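Local coordinates for protein neural-cadherin (Drosophila melanogaster, PDB 3UBF) that mediates calcium-dependent, homophilic cell-cell adhesion as a neural cadherin, represented here by three consecutive extracellular cadherin repeats, at residues I141-F154 / D157-F171. Sequence-based numbering, arbitrary orientation.
Sequences IHYFIVRDRTGGRF and DERSGVVRTRGTDLF. With ZN (zinc ion), chain C; ZN (zinc ion), chain D; ZN (zinc ion), chain K.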
loop_
_atom_site.group_PDB
_atom_site.type_symbol
_atom_site.label_atom_id
_atom_site.label_comp_id
_atom_site.label_asym_id
_atom_site.label_seq_id
_atom_site.Cartn_x
_atom_site.Cartn_y
_atom_site.Cartn_z
ATOM N N ILE A 141 3.583 2.654 -12.166
ATOM C CA ILE A 141 4.000 1.310 -11.823
ATOM C C ILE A 141 3.676 0.315 -12.927
ATOM O O ILE A 141 2.698 0.483 -13.678
ATOM C CB ILE A 141 3.384 0.836 -10.479
ATOM C CG1 ILE A 141 1.857 0.762 -10.562
ATOM C CG2 ILE A 141 3.850 1.719 -9.317
ATOM C CD1 ILE A 141 1.193 0.314 -9.256
ATOM N N HIS A 142 4.520 -0.706 -13.038
ATOM C CA HIS A 142 4.288 -1.794 -13.979
ATOM C C HIS A 142 4.145 -3.099 -13.219
ATOM O O HIS A 142 4.965 -3.420 -12.356
ATOM C CB HIS A 142 5.424 -1.926 -14.992
ATOM C CG HIS A 142 5.519 -0.792 -15.958
ATOM N ND1 HIS A 142 6.517 -0.711 -16.904
ATOM C CD2 HIS A 142 4.767 0.326 -16.109
ATOM C CE1 HIS A 142 6.367 0.399 -17.607
ATOM N NE2 HIS A 142 5.314 1.049 -17.143
ATOM N N TYR A 143 3.100 -3.844 -13.545
ATOM C CA TYR A 143 2.889 -5.155 -12.978
ATOM C C TYR A 143 3.516 -6.208 -13.870
ATOM O O TYR A 143 3.456 -6.109 -15.090
ATOM C CB TYR A 143 1.399 -5.435 -12.858
ATOM C CG TYR A 143 0.619 -4.409 -12.075
ATOM C CD1 TYR A 143 0.091 -3.282 -12.705
ATOM C CD2 TYR A 143 0.389 -4.572 -10.711
ATOM C CE1 TYR A 143 -0.638 -2.349 -12.000
ATOM C CE2 TYR A 143 -0.344 -3.643 -10.004
ATOM C CZ TYR A 143 -0.845 -2.537 -10.658
ATOM O OH TYR A 143 -1.565 -1.605 -9.967
ATOM N N PHE A 144 4.114 -7.225 -13.265
ATOM C CA PHE A 144 4.653 -8.349 -14.031
ATOM C C PHE A 144 4.778 -9.609 -13.196
ATOM O O PHE A 144 4.742 -9.558 -11.966
ATOM C CB PHE A 144 5.996 -7.997 -14.682
ATOM C CG PHE A 144 7.044 -7.527 -13.717
ATOM C CD1 PHE A 144 7.931 -8.423 -13.137
ATOM C CD2 PHE A 144 7.177 -6.172 -13.423
ATOM C CE1 PHE A 144 8.923 -7.982 -12.255
ATOM C CE2 PHE A 144 8.173 -5.715 -12.549
ATOM C CZ PHE A 144 9.042 -6.624 -11.958
ATOM N N ILE A 145 4.923 -10.737 -13.882
ATOM C CA ILE A 145 5.068 -12.042 -13.236
ATOM C C ILE A 145 6.545 -12.332 -13.031
ATOM O O ILE A 145 7.311 -12.309 -13.997
ATOM C CB ILE A 145 4.438 -13.161 -14.115
ATOM C CG1 ILE A 145 2.922 -12.989 -14.185
ATOM C CG2 ILE A 145 4.804 -14.549 -13.594
ATOM C CD1 ILE A 145 2.289 -13.635 -15.384
ATOM N N VAL A 146 6.944 -12.613 -11.792
ATOM C CA VAL A 146 8.335 -12.967 -11.515
ATOM C C VAL A 146 8.557 -14.474 -11.500
ATOM O O VAL A 146 9.680 -14.939 -11.657
ATOM C CB VAL A 146 8.909 -12.290 -10.224
ATOM C CG1 VAL A 146 8.364 -10.888 -10.060
ATOM C CG2 VAL A 146 8.634 -13.108 -8.981
ATOM N N ARG A 147 7.485 -15.234 -11.306
ATOM C CA ARG A 147 7.556 -16.694 -11.326
ATOM C C ARG A 147 6.184 -17.221 -11.701
ATOM O O ARG A 147 5.182 -16.901 -11.053
ATOM C CB ARG A 147 7.999 -17.246 -9.967
ATOM C CG ARG A 147 8.343 -18.744 -9.949
ATOM C CD ARG A 147 9.747 -19.063 -10.515
ATOM N N ASP A 148 6.151 -17.990 -12.784
ATOM C CA ASP A 148 4.938 -18.575 -13.320
ATOM C C ASP A 148 4.994 -20.054 -13.047
ATOM O O ASP A 148 5.794 -20.771 -13.646
ATOM C CB ASP A 148 4.863 -18.328 -14.831
ATOM C CG ASP A 148 3.708 -19.057 -15.505
ATOM O OD1 ASP A 148 2.748 -19.485 -14.832
ATOM O OD2 ASP A 148 3.755 -19.199 -16.740
ATOM N N ARG A 149 4.148 -20.511 -12.133
ATOM C CA ARG A 149 4.039 -21.934 -11.856
ATOM C C ARG A 149 2.757 -22.494 -12.470
ATOM O O ARG A 149 2.202 -23.481 -11.966
ATOM C CB ARG A 149 4.068 -22.199 -10.357
ATOM C CG ARG A 149 5.453 -22.152 -9.735
ATOM C CD ARG A 149 5.393 -22.459 -8.225
ATOM N NE ARG A 149 4.823 -23.786 -7.958
ATOM C CZ ARG A 149 5.480 -24.823 -7.441
ATOM N NH1 ARG A 149 6.751 -24.718 -7.091
ATOM N NH2 ARG A 149 4.847 -25.975 -7.259
ATOM N N THR A 150 2.285 -21.874 -13.551
ATOM C CA THR A 150 1.047 -22.319 -14.191
ATOM C C THR A 150 1.268 -23.154 -15.462
ATOM O O THR A 150 0.328 -23.756 -15.976
ATOM C CB THR A 150 0.121 -21.129 -14.508
ATOM O OG1 THR A 150 0.630 -20.405 -15.639
ATOM C CG2 THR A 150 0.020 -20.195 -13.295
ATOM N N GLY A 151 2.511 -23.203 -15.947
ATOM C CA GLY A 151 2.817 -23.834 -17.226
ATOM C C GLY A 151 2.396 -22.925 -18.370
ATOM O O GLY A 151 1.977 -23.384 -19.425
ATOM N N GLY A 152 2.484 -21.619 -18.139
ATOM C CA GLY A 152 2.214 -20.631 -19.170
ATOM C C GLY A 152 0.754 -20.424 -19.490
ATOM O O GLY A 152 0.416 -20.148 -20.636
ATOM N N ARG A 153 -0.113 -20.547 -18.491
ATOM C CA ARG A 153 -1.547 -20.423 -18.713
ATOM C C ARG A 153 -2.084 -19.035 -18.366
ATOM O O ARG A 153 -3.267 -18.747 -18.545
ATOM C CB ARG A 153 -2.320 -21.504 -17.952
ATOM C CG ARG A 153 -1.999 -22.958 -18.339
ATOM C CD ARG A 153 -2.075 -23.240 -19.855
ATOM N NE ARG A 153 -3.284 -22.689 -20.464
ATOM C CZ ARG A 153 -4.474 -23.281 -20.457
ATOM N NH1 ARG A 153 -4.635 -24.467 -19.876
ATOM N NH2 ARG A 153 -5.505 -22.677 -21.032
ATOM N N PHE A 154 -1.215 -18.165 -17.878
ATOM C CA PHE A 154 -1.645 -16.833 -17.506
ATOM C C PHE A 154 -0.559 -15.847 -17.829
ATOM O O PHE A 154 0.638 -16.180 -17.794
ATOM C CB PHE A 154 -1.993 -16.752 -16.011
ATOM C CG PHE A 154 -3.139 -17.625 -15.613
ATOM C CD1 PHE A 154 -2.919 -18.940 -15.199
ATOM C CD2 PHE A 154 -4.437 -17.151 -15.672
ATOM C CE1 PHE A 154 -3.976 -19.771 -14.852
ATOM C CE2 PHE A 154 -5.505 -17.973 -15.314
ATOM C CZ PHE A 154 -5.276 -19.290 -14.899
ATOM N N ASP A 157 -1.240 -8.016 -17.639
ATOM C CA ASP A 157 -1.119 -6.761 -18.326
ATOM C C ASP A 157 -0.290 -5.834 -17.427
ATOM O O ASP A 157 -0.663 -5.574 -16.290
ATOM C CB ASP A 157 -2.520 -6.212 -18.560
ATOM C CG ASP A 157 -2.532 -4.990 -19.401
ATOM O OD1 ASP A 157 -1.712 -4.084 -19.170
ATOM O OD2 ASP A 157 -3.385 -4.913 -20.303
ATOM N N GLU A 158 0.839 -5.358 -17.939
ATOM C CA GLU A 158 1.712 -4.464 -17.182
ATOM C C GLU A 158 1.071 -3.114 -16.827
ATOM O O GLU A 158 1.440 -2.522 -15.818
ATOM C CB GLU A 158 3.020 -4.206 -17.924
ATOM C CG GLU A 158 3.987 -5.356 -17.915
ATOM C CD GLU A 158 5.440 -4.890 -17.997
ATOM O OE1 GLU A 158 5.680 -3.655 -18.071
ATOM O OE2 GLU A 158 6.343 -5.764 -17.990
ATOM N N ARG A 159 0.143 -2.627 -17.657
ATOM C CA ARG A 159 -0.531 -1.359 -17.390
ATOM C C ARG A 159 -1.688 -1.511 -16.405
ATOM O O ARG A 159 -1.754 -0.795 -15.398
ATOM C CB ARG A 159 -1.029 -0.699 -18.685
ATOM C CG ARG A 159 -1.585 0.729 -18.472
ATOM C CD ARG A 159 -2.013 1.441 -19.771
ATOM N NE ARG A 159 -0.949 1.413 -20.779
ATOM C CZ ARG A 159 -1.004 0.734 -21.925
ATOM N NH1 ARG A 159 -2.095 0.040 -22.242
ATOM N NH2 ARG A 159 0.028 0.767 -22.766
ATOM N N SER A 160 -2.596 -2.436 -16.688
ATOM C CA SER A 160 -3.840 -2.528 -15.932
ATOM C C SER A 160 -3.741 -3.433 -14.718
ATOM O O SER A 160 -4.532 -3.307 -13.775
ATOM C CB SER A 160 -4.960 -3.017 -16.830
ATOM O OG SER A 160 -4.651 -4.285 -17.379
ATOM N N GLY A 161 -2.781 -4.350 -14.750
ATOM C CA GLY A 161 -2.639 -5.363 -13.697
ATOM C C GLY A 161 -3.554 -6.568 -13.905
ATOM O O GLY A 161 -3.521 -7.519 -13.115
ATOM N N VAL A 162 -4.355 -6.546 -14.975
ATOM C CA VAL A 162 -5.300 -7.619 -15.243
ATOM C C VAL A 162 -4.538 -8.904 -15.579
ATOM O O VAL A 162 -3.597 -8.894 -16.390
ATOM C CB VAL A 162 -6.302 -7.232 -16.363
ATOM C CG1 VAL A 162 -7.247 -8.357 -16.648
ATOM C CG2 VAL A 162 -7.102 -5.977 -15.961
ATOM N N VAL A 163 -4.924 -9.997 -14.924
ATOM C CA VAL A 163 -4.347 -11.304 -15.181
ATOM C C VAL A 163 -5.316 -12.039 -16.081
ATOM O O VAL A 163 -6.503 -12.172 -15.746
ATOM C CB VAL A 163 -4.127 -12.097 -13.869
ATOM C CG1 VAL A 163 -3.492 -13.448 -14.160
ATOM C CG2 VAL A 163 -3.247 -11.295 -12.895
ATOM N N ARG A 164 -4.810 -12.501 -17.224
ATOM C CA ARG A 164 -5.634 -13.093 -18.271
ATOM C C ARG A 164 -5.148 -14.487 -18.683
ATOM O O ARG A 164 -3.939 -14.718 -18.783
ATOM C CB ARG A 164 -5.645 -12.192 -19.500
ATOM C CG ARG A 164 -6.434 -10.916 -19.336
ATOM C CD ARG A 164 -6.423 -10.139 -20.628
ATOM N NE ARG A 164 -7.240 -8.930 -20.576
ATOM C CZ ARG A 164 -6.760 -7.695 -20.403
ATOM N NH1 ARG A 164 -5.454 -7.478 -20.245
ATOM N NH2 ARG A 164 -7.596 -6.673 -20.379
ATOM N N THR A 165 -6.090 -15.401 -18.930
ATOM C CA THR A 165 -5.763 -16.738 -19.354
ATOM C C THR A 165 -5.133 -16.704 -20.731
ATOM O O THR A 165 -5.487 -15.861 -21.563
ATOM C CB THR A 165 -7.023 -17.633 -19.443
ATOM O OG1 THR A 165 -7.945 -17.100 -20.396
ATOM C CG2 THR A 165 -7.713 -17.731 -18.112
ATOM N N ARG A 166 -4.200 -17.610 -20.995
ATOM C CA ARG A 166 -3.782 -17.804 -22.379
ATOM C C ARG A 166 -3.899 -19.276 -22.769
ATOM O O ARG A 166 -3.974 -20.156 -21.892
ATOM C CB ARG A 166 -2.395 -17.204 -22.668
ATOM C CG ARG A 166 -1.241 -17.913 -22.032
ATOM C CD ARG A 166 0.069 -17.140 -22.168
ATOM N NE ARG A 166 0.667 -17.231 -23.504
ATOM C CZ ARG A 166 1.494 -18.203 -23.890
ATOM N NH1 ARG A 166 1.815 -19.185 -23.054
ATOM N NH2 ARG A 166 2.008 -18.194 -25.109
ATOM N N GLY A 167 -3.935 -19.524 -24.077
ATOM C CA GLY A 167 -4.086 -20.876 -24.612
ATOM C C GLY A 167 -5.535 -21.333 -24.594
ATOM O O GLY A 167 -6.377 -20.707 -23.942
ATOM N N THR A 168 -5.826 -22.427 -25.304
ATOM C CA THR A 168 -7.194 -22.924 -25.427
ATOM C C THR A 168 -7.479 -24.159 -24.583
ATOM O O THR A 168 -8.629 -24.592 -24.488
ATOM C CB THR A 168 -7.558 -23.262 -26.887
ATOM O OG1 THR A 168 -6.680 -24.286 -27.354
ATOM C CG2 THR A 168 -7.457 -22.029 -27.796
ATOM N N ASP A 169 -6.444 -24.747 -23.997
ATOM C CA ASP A 169 -6.639 -25.901 -23.120
ATOM C C ASP A 169 -7.549 -25.552 -21.950
ATOM O O ASP A 169 -7.630 -24.404 -21.520
ATOM C CB ASP A 169 -5.309 -26.454 -22.584
ATOM C CG ASP A 169 -4.542 -27.266 -23.619
ATOM O OD1 ASP A 169 -5.074 -27.512 -24.729
ATOM O OD2 ASP A 169 -3.387 -27.663 -23.313
ATOM N N LEU A 170 -8.237 -26.567 -21.458
ATOM C CA LEU A 170 -9.072 -26.463 -20.286
ATOM C C LEU A 170 -8.230 -26.314 -19.023
ATOM O O LEU A 170 -7.045 -26.640 -19.008
ATOM C CB LEU A 170 -9.934 -27.729 -20.186
ATOM C CG LEU A 170 -10.808 -28.058 -21.400
ATOM C CD1 LEU A 170 -11.420 -29.453 -21.256
ATOM C CD2 LEU A 170 -11.883 -26.999 -21.573
ATOM N N PHE A 171 -8.849 -25.814 -17.965
ATOM C CA PHE A 171 -8.242 -25.855 -16.644
ATOM C C PHE A 171 -8.908 -26.991 -15.864
ATOM O O PHE A 171 -10.035 -27.401 -16.207
ATOM C CB PHE A 171 -8.370 -24.501 -15.945
ATOM C CG PHE A 171 -7.732 -23.370 -16.712
ATOM C CD1 PHE A 171 -8.438 -22.708 -17.730
ATOM C CD2 PHE A 171 -6.425 -22.980 -16.447
ATOM C CE1 PHE A 171 -7.843 -21.684 -18.472
ATOM C CE2 PHE A 171 -5.828 -21.949 -17.182
ATOM C CZ PHE A 171 -6.543 -21.301 -18.197
HETATM ZN ZN ZN C . 7.327 -2.641 -17.595
HETATM ZN ZN ZN D . -3.929 -3.450 -21.267
HETATM ZN ZN ZN K . -2.047 -28.740 -24.352
HETATM O O HOH W 1 0.033 0.945 -14.271
HETATM O O HOH W 2 -4.677 -2.236 -10.968
HETATM O O HOH W 3 -0.094 -28.559 -23.887
#
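Arg153 bends at chi2 (-51°) and chi3 (-47°), which lays its guanidinium flat on one face of the Phe171 ring. Phe171 CG, anti to its own carbonyl carbon, brings that ring in from the opposite direction. The result is an off-centre cation-pi stack, with CZ of Arg153 4.1 Å from the Phe171 centroid. Arg153 NE and NH2 both donate to Arg166 O, which lies in the guanidinium plane. Arg153 NH2 also donates to Asp169 O at 2.8 Å. With alanine in place of Arg153, the carbonyls of Arg166 and Asp169 would probably lose these donors, and Phe171 the flat group stacked on its face. The backbones are joined directly by Arg166 N to Arg153 O, and Arg166 NH1 adds a side-chain bond to Gly152 O at 3.0 Å. Phe154 CZ packs on Phe171 CE2 at 3.5 Å. At the other end, Tyr143 N donates to Glu158 O, and Gly161 CA lies over the Tyr143 ring, 3.9 Å from its centroid. His142 ND1 and Glu158 OE1 share a zinc ion, at 2.2 Å and 2.0 Å respectively. This is the second cadherin repeat of the fragment, a beta sandwich. Strand 141-149 edges one sheet beside strand 176-185. Phe154 and Thr165 form an antiparallel non-hydrogen-bonded pair in the other sheet, and with Phe171 they touch Val117 of strand 113-117.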